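Local coordinates for protein RsfP (PDB 4GLJ) that probably cleaves methylthioadenosine with phosphate, as a phosphorylase, and binds the dye rhodamine B in this crystal, at residues A[132-137]-A[273-279]; A[180-185]-A[224-228]. All coordinates share one frame; numbering follows the deposited sequence.

Contact 1 (A[132-137]-A[273-279]). With RHB (N-[9-(2-carboxyphenyl)-6-(diethylamino)-3H-xanthen-3-ylidene]-N-ethylethanaminium), chain B.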
loop_
_atom_site.group_PDB
_atom_site.type_symbol
_atom_site.label_atom_id
_atom_site.label_comp_id
_atom_site.label_asym_id
_atom_site.label_seq_id
_atom_site.Cartn_x
_atom_site.Cartn_y
_atom_site.Cartn_z
ATOM N N GLY A 132 -16.876 -12.826 8.849
ATOM C CA GLY A 132 -17.863 -13.176 9.886
ATOM C C GLY A 132 -18.103 -12.164 11.026
ATOM O O GLY A 132 -19.110 -12.262 11.707
ATOM N N ALA A 133 -17.223 -11.192 11.192
ATOM C CA ALA A 133 -17.335 -10.205 12.286
ATOM C C ALA A 133 -16.784 -8.880 11.782
ATOM O O ALA A 133 -15.721 -8.879 11.153
ATOM C CB ALA A 133 -16.520 -10.664 13.454
ATOM N N VAL A 134 -17.490 -7.783 12.050
ATOM C CA VAL A 134 -17.075 -6.428 11.619
ATOM C C VAL A 134 -16.886 -5.590 12.889
ATOM O O VAL A 134 -17.784 -5.583 13.800
ATOM C CB VAL A 134 -18.215 -5.779 10.752
ATOM C CG1 VAL A 134 -17.910 -4.312 10.360
ATOM C CG2 VAL A 134 -18.507 -6.615 9.499
ATOM N N ALA A 135 -15.761 -4.883 12.960
ATOM C CA ALA A 135 -15.469 -3.966 14.080
ATOM C C ALA A 135 -14.576 -2.878 13.533
ATOM O O ALA A 135 -13.674 -3.119 12.678
ATOM C CB ALA A 135 -14.722 -4.692 15.218
ATOM N N HIS A 136 -14.756 -1.673 14.060
ATOM C CA HIS A 136 -13.937 -0.527 13.605
ATOM C C HIS A 136 -13.355 0.209 14.807
ATOM O O HIS A 136 -13.941 1.154 15.268
ATOM C CB HIS A 136 -14.833 0.402 12.797
ATOM C CG HIS A 136 -15.274 -0.179 11.480
ATOM N ND1 HIS A 136 -14.434 -0.257 10.385
ATOM C CD2 HIS A 136 -16.469 -0.774 11.104
ATOM C CE1 HIS A 136 -15.097 -0.855 9.381
ATOM N NE2 HIS A 136 -16.353 -1.134 9.801
ATOM N N VAL A 137 -12.240 -0.220 15.369
ATOM C CA VAL A 137 -11.692 0.495 16.572
ATOM C C VAL A 137 -11.094 1.845 16.138
ATOM O O VAL A 137 -10.652 2.014 15.004
ATOM C CB VAL A 137 -10.661 -0.353 17.338
ATOM C CG1 VAL A 137 -11.319 -1.631 17.830
ATOM C CG2 VAL A 137 -9.445 -0.704 16.463
ATOM N N LEU A 273 -12.927 -2.375 22.160
ATOM C CA LEU A 273 -13.786 -3.188 21.348
ATOM C C LEU A 273 -15.261 -2.966 21.536
ATOM O O LEU A 273 -16.013 -3.033 20.574
ATOM C CB LEU A 273 -13.349 -4.652 21.351
ATOM C CG LEU A 273 -13.925 -5.439 20.190
ATOM C CD1 LEU A 273 -13.441 -4.802 18.871
ATOM C CD2 LEU A 273 -13.447 -6.887 20.295
ATOM N N THR A 274 -15.673 -2.550 22.731
ATOM C CA THR A 274 -17.096 -2.482 23.081
ATOM C C THR A 274 -17.992 -1.510 22.309
ATOM O O THR A 274 -19.093 -1.891 21.964
ATOM C CB THR A 274 -17.301 -2.293 24.599
ATOM O OG1 THR A 274 -17.016 -0.939 24.929
ATOM C CG2 THR A 274 -16.348 -3.219 25.363
ATOM N N GLN A 275 -17.575 -0.282 21.998
ATOM C CA GLN A 275 -18.409 0.492 21.030
ATOM C C GLN A 275 -17.963 0.419 19.527
ATOM O O GLN A 275 -18.603 1.010 18.652
ATOM C CB GLN A 275 -18.696 1.940 21.510
ATOM C CG GLN A 275 -17.475 2.718 21.977
ATOM C CD GLN A 275 -16.378 1.838 22.602
ATOM O OE1 GLN A 275 -15.591 1.205 21.895
ATOM N NE2 GLN A 275 -16.324 1.807 23.934
ATOM N N ALA A 276 -16.883 -0.321 19.250
ATOM C CA ALA A 276 -16.393 -0.519 17.899
ATOM C C ALA A 276 -16.940 -1.755 17.220
ATOM O O ALA A 276 -16.938 -1.821 15.991
ATOM C CB ALA A 276 -14.887 -0.599 17.940
ATOM N N LEU A 277 -17.451 -2.742 17.982
ATOM C CA LEU A 277 -17.869 -4.014 17.391
ATOM C C LEU A 277 -19.200 -3.808 16.697
ATOM O O LEU A 277 -20.142 -3.308 17.302
ATOM C CB LEU A 277 -17.993 -5.087 18.507
ATOM C CG LEU A 277 -18.280 -6.550 18.139
ATOM C CD1 LEU A 277 -17.297 -7.164 17.160
ATOM C CD2 LEU A 277 -18.371 -7.460 19.398
ATOM N N VAL A 278 -19.315 -4.129 15.421
ATOM C CA VAL A 278 -20.587 -3.904 14.724
ATOM C C VAL A 278 -21.427 -5.186 14.791
ATOM O O VAL A 278 -22.645 -5.126 14.999
ATOM C CB VAL A 278 -20.364 -3.471 13.248
ATOM C CG1 VAL A 278 -21.655 -3.468 12.459
ATOM C CG2 VAL A 278 -19.683 -2.090 13.145
ATOM N N THR A 279 -20.796 -6.339 14.616
ATOM C CA THR A 279 -21.513 -7.608 14.579
ATOM C C THR A 279 -21.764 -8.045 16.016
ATOM O O THR A 279 -20.807 -8.297 16.725
ATOM C CB THR A 279 -20.629 -8.704 13.937
ATOM O OG1 THR A 279 -20.155 -8.236 12.685
ATOM C CG2 THR A 279 -21.390 -10.073 13.799
HETATM O O2 RHB B . -21.566 -0.048 14.663
HETATM C C26 RHB B . -20.906 0.544 15.538
HETATM C C19 RHB B . -19.876 1.559 15.163
HETATM C C14 RHB B . -19.664 2.095 13.893
HETATM C C15 RHB B . -18.666 3.049 13.746
HETATM C C16 RHB B . -17.878 3.473 14.798
HETATM C C17 RHB B . -18.084 2.935 16.044
HETATM C C18 RHB B . -19.087 1.992 16.210
HETATM C C9 RHB B . -20.393 1.787 12.622
HETATM C C8 RHB B . -19.673 2.106 11.352
HETATM C C13 RHB B . -18.394 2.644 11.347
HETATM C C12 RHB B . -17.718 2.940 10.160
HETATM C C11 RHB B . -18.308 2.669 8.946
HETATM N N1 RHB B . -17.679 3.006 7.726
HETATM C C35 RHB B . -17.111 4.340 8.005
HETATM C C36 RHB B . -18.186 5.115 8.750
HETATM C C22 RHB B . -16.688 2.085 7.098
HETATM C C23 RHB B . -17.401 1.112 6.146
HETATM C C10 RHB B . -19.599 2.161 8.967
HETATM C C7 RHB B . -20.272 1.864 10.147
HETATM O O1 RHB B . -21.536 1.334 10.102
HETATM C C1 RHB B . -22.274 1.023 11.212
HETATM C C2 RHB B . -21.773 1.221 12.492
HETATM C C6 RHB B . -23.541 0.490 11.024
HETATM C C5 RHB B . -24.334 0.146 12.101
HETATM C C4 RHB B . -23.850 0.336 13.389
HETATM C C3 RHB B . -22.575 0.874 13.585
HETATM N N2 RHB B . -25.619 -0.374 11.858
HETATM C C24 RHB B . -25.573 -1.698 11.207
HETATM C C25 RHB B . -26.854 -1.895 10.421
HETATM C C33 RHB B . -26.411 -0.407 13.105
HETATM C C34 RHB B . -27.884 -0.343 12.749
HETATM O O3 RHB B . -21.101 0.345 16.752
#
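Ala135 and Leu277 form a single antiparallel beta bridge, joining two loops at the rim of a phosphorylase-superfamily subunit. On one side Val134 O takes two donors, Val278 N at 2.7 Å and Thr279 N at 3.2 Å, the second lying in the carbonyl plane and the first tilted from it by 24°. On the other, His136 N bonds to Ala276 O from above that carbonyl's plane. Thr279 adds a side-chain bond. Its CB sits 4.0 Å from Ala133 CA; its OG1, turned beside its own backbone N (chi1 -52°), accepts from Val134 N at 2.8 Å; its CG2 leans toward Gly132 O. A valine here would lose that acceptor and probably leave Val134 N without its mate. Val134 CG1 runs alongside Val278, 3.9 Å from its CB, while Val137 CG1 and the Ala135 methyl converge on Leu273 CD1. Phe129 of the same chain backs Ala135 and Leu273; the second subunit packs on Val134, His136 and Val137, and its Pro177 O is hydrogen-bonded to His136 ND1. Val278 CG2 meets the edge of the His136 imidazole, near its plane; over one face, nearer border than centre, C12 of rhodamine B (chain B) stands 4.0 Å above the ring.

Contact 2 (A[180-185]-A[224-228]); sequences STRAES and DCWHP. With RHB (N-[9-(2-carboxyphenyl)-6-(diethylamino)-3H-xanthen-3-ylidene]-N-ethylethanaminium), chain C.
Partly polar, through Ser185 and Asp224, and partly packing, round Cys225, this contact joins the first turn of helix 182-190 to the loop that follows strand 213-221, walling a rhodamine B pocket. Ser185 OG donates to Asp224 OD2 at 2.7 Å, meeting the carboxylate from 41° above its plane. The aspartate reaches toward the helix with CG opposite its own backbone N (chi1 -160°), and Ser180 CB packs against the same OD2 at 3.4 Å. Cys225 points toward the helix start, its SG 3.1 Å from Ser185 OG. Trp226 CB rests on Ser185 CB at 3.9 Å, while the indole turns from the helix and its NE1 is hydrogen-bonded to Ser101 O. A capping box fixes the helix start: Glu184 N bonds to Thr181 OG1 and Thr181 N to Glu184 OE1. Met117 O of the third subunit is hydrogen-bonded to Thr181 OG1, and Asp141 of the same subunit forms a salt bridge with Arg182 NH2. Rhodamine B (chain C) approaches Cys225 CA with C22 at 3.5 Å and Asp224 OD1 with O1 at 3.4 Å. Thus second-shell Ser185 steadies OD2, leaving OD1 turned to a pocket that probably corresponds to the purine site of related phosphorylases.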
loop_
_atom_site.group_PDB
_atom_site.type_symbol
_atom_site.label_atom_id
_atom_site.label_comp_id
_atom_site.label_asym_id
_atom_site.label_seq_id
_atom_site.Cartn_x
_atom_site.Cartn_y
_atom_site.Cartn_z
ATOM N N SER A 180 14.927 2.903 3.276
ATOM C CA SER A 180 14.203 3.867 2.438
ATOM C C SER A 180 15.117 4.503 1.446
ATOM O O SER A 180 16.334 4.731 1.750
ATOM C CB SER A 180 13.664 4.990 3.339
ATOM O OG SER A 180 12.647 4.438 4.166
ATOM N N THR A 181 14.571 4.871 0.286
ATOM C CA THR A 181 15.351 5.722 -0.627
ATOM C C THR A 181 15.449 7.141 -0.004
ATOM O O THR A 181 14.649 7.452 0.883
ATOM C CB THR A 181 14.662 5.848 -2.029
ATOM O OG1 THR A 181 13.489 6.669 -1.871
ATOM C CG2 THR A 181 14.257 4.468 -2.637
ATOM N N ARG A 182 16.361 7.998 -0.498
ATOM C CA ARG A 182 16.432 9.370 0.016
ATOM C C ARG A 182 15.183 10.107 -0.254
ATOM O O ARG A 182 14.767 10.932 0.567
ATOM C CB ARG A 182 17.614 10.187 -0.534
ATOM C CG ARG A 182 18.932 9.568 -0.159
ATOM C CD ARG A 182 20.063 10.451 -0.612
ATOM N NE ARG A 182 21.295 9.690 -0.814
ATOM C CZ ARG A 182 22.004 9.226 0.210
ATOM N NH1 ARG A 182 21.605 9.496 1.455
ATOM N NH2 ARG A 182 23.144 8.562 0.014
ATOM N N ALA A 183 14.574 9.912 -1.434
ATOM C CA ALA A 183 13.313 10.609 -1.743
ATOM C C ALA A 183 12.176 10.172 -0.816
ATOM O O ALA A 183 11.323 11.001 -0.457
ATOM C CB ALA A 183 12.880 10.406 -3.231
ATOM N N GLU A 184 12.155 8.907 -0.428
ATOM C CA GLU A 184 11.148 8.456 0.526
ATOM C C GLU A 184 11.405 9.085 1.882
ATOM O O GLU A 184 10.446 9.600 2.481
ATOM C CB GLU A 184 11.106 6.923 0.674
ATOM C CG GLU A 184 10.485 6.227 -0.558
ATOM C CD GLU A 184 10.870 4.740 -0.719
ATOM O OE1 GLU A 184 11.688 4.131 0.109
ATOM O OE2 GLU A 184 10.283 4.125 -1.672
ATOM N N SER A 185 12.666 9.096 2.322
ATOM C CA SER A 185 13.007 9.753 3.593
ATOM C C SER A 185 12.607 11.196 3.620
ATOM O O SER A 185 12.068 11.635 4.626
ATOM C CB SER A 185 14.489 9.697 3.886
ATOM O OG SER A 185 14.795 8.392 4.062
ATOM N N ASP A 224 18.188 7.746 9.281
ATOM C CA ASP A 224 17.768 7.023 8.126
ATOM C C ASP A 224 18.841 7.521 7.167
ATOM O O ASP A 224 19.725 8.294 7.552
ATOM C CB ASP A 224 16.315 7.324 7.790
ATOM C CG ASP A 224 15.718 6.262 6.927
ATOM O OD1 ASP A 224 16.159 5.085 6.910
ATOM O OD2 ASP A 224 14.856 6.617 6.116
ATOM N N CYS A 225 18.760 7.019 5.937
ATOM C CA CYS A 225 19.613 7.370 4.780
ATOM C C CYS A 225 19.690 8.860 4.357
ATOM O O CYS A 225 20.549 9.206 3.540
ATOM C CB CYS A 225 19.056 6.555 3.610
ATOM S SG CYS A 225 17.428 7.102 3.035
ATOM N N TRP A 226 18.805 9.723 4.872
ATOM C CA TRP A 226 18.855 11.164 4.574
ATOM C C TRP A 226 20.166 11.802 5.021
ATOM O O TRP A 226 20.359 13.012 4.899
ATOM C CB TRP A 226 17.571 11.872 5.041
ATOM C CG TRP A 226 17.521 12.157 6.525
ATOM C CD1 TRP A 226 17.272 11.258 7.559
ATOM C CD2 TRP A 226 17.740 13.450 7.196
ATOM N NE1 TRP A 226 17.326 11.885 8.783
ATOM C CE2 TRP A 226 17.601 13.194 8.639
ATOM C CE3 TRP A 226 18.036 14.744 6.765
ATOM C CZ2 TRP A 226 17.747 14.196 9.578
ATOM C CZ3 TRP A 226 18.180 15.748 7.727
ATOM C CH2 TRP A 226 18.037 15.479 9.098
ATOM N N HIS A 227 21.071 10.957 5.530
ATOM C CA HIS A 227 22.453 11.295 5.894
ATOM C C HIS A 227 23.494 10.499 5.127
ATOM O O HIS A 227 23.475 9.264 5.177
ATOM C CB HIS A 227 22.627 11.028 7.389
ATOM C CG HIS A 227 22.320 12.220 8.267
ATOM N ND1 HIS A 227 23.285 12.939 8.873
ATOM C CD2 HIS A 227 21.107 12.804 8.633
ATOM C CE1 HIS A 227 22.723 13.932 9.588
ATOM N NE2 HIS A 227 21.390 13.847 9.443
ATOM N N PRO A 228 24.413 11.190 4.402
ATOM C CA PRO A 228 25.509 10.526 3.660
ATOM C C PRO A 228 26.534 9.784 4.540
ATOM O O PRO A 228 27.655 10.275 4.738
ATOM C CB PRO A 228 26.187 11.687 2.905
ATOM C CG PRO A 228 25.157 12.763 2.833
ATOM C CD PRO A 228 24.359 12.637 4.102
HETATM O O2 RHB C . 21.584 2.898 10.809
HETATM C C26 RHB C . 22.375 2.031 11.247
HETATM C C19 RHB C . 21.779 0.674 11.506
HETATM C C14 RHB C . 20.538 0.407 10.987
HETATM C C15 RHB C . 19.950 -0.834 11.201
HETATM C C16 RHB C . 20.579 -1.809 11.965
HETATM C C17 RHB C . 21.829 -1.539 12.510
HETATM C C18 RHB C . 22.412 -0.298 12.280
HETATM C C9 RHB C . 19.844 1.397 10.129
HETATM C C8 RHB C . 20.607 2.180 9.134
HETATM C C13 RHB C . 21.981 1.992 9.077
HETATM C C12 RHB C . 22.739 2.724 8.179
HETATM C C11 RHB C . 22.136 3.638 7.323
HETATM N N1 RHB C . 23.004 4.333 6.434
HETATM C C35 RHB C . 23.766 3.378 5.601
HETATM C C36 RHB C . 25.207 3.255 6.057
HETATM C C22 RHB C . 22.306 5.291 5.549
HETATM C C23 RHB C . 22.860 5.220 4.136
HETATM C C10 RHB C . 20.737 3.825 7.383
HETATM C C7 RHB C . 19.946 3.085 8.294
HETATM O O1 RHB C . 18.553 3.247 8.396
HETATM C C1 RHB C . 17.775 2.518 9.306
HETATM C C2 RHB C . 18.379 1.590 10.178
HETATM C C6 RHB C . 16.380 2.671 9.397
HETATM C C5 RHB C . 15.690 1.893 10.348
HETATM C C4 RHB C . 16.302 0.996 11.203
HETATM C C3 RHB C . 17.665 0.840 11.111
HETATM N N2 RHB C . 14.314 1.947 10.435
HETATM C C24 RHB C . 13.974 2.150 9.042
HETATM C C25 RHB C . 12.910 1.143 8.713
HETATM C C33 RHB C . 13.864 0.569 10.645
HETATM C C34 RHB C . 14.279 0.049 12.013
HETATM O O3 RHB C . 23.587 2.296 11.487
#

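Overall arrangement
Contacts 1 and 2 lie 39 Å apart between centres, with nearest atoms about 26 Å apart, and do not touch. Along the chain, 180-185 and 224-228 are nested between 132-137 and 273-279. Strands 111-119 and 213-221, antiparallel neighbours in the central sheet, lead into loops that carry 132-137 and 224-228. Each contact borders a different neighbouring subunit of the trimer: contact 1 meets Pro177 and Gln178 of the second, contact 2 meets Asp141 of the third. The two are therefore consistent with complementary sides of one repeated interface, beside rhodamine B sites to which adjoining subunits probably both contribute.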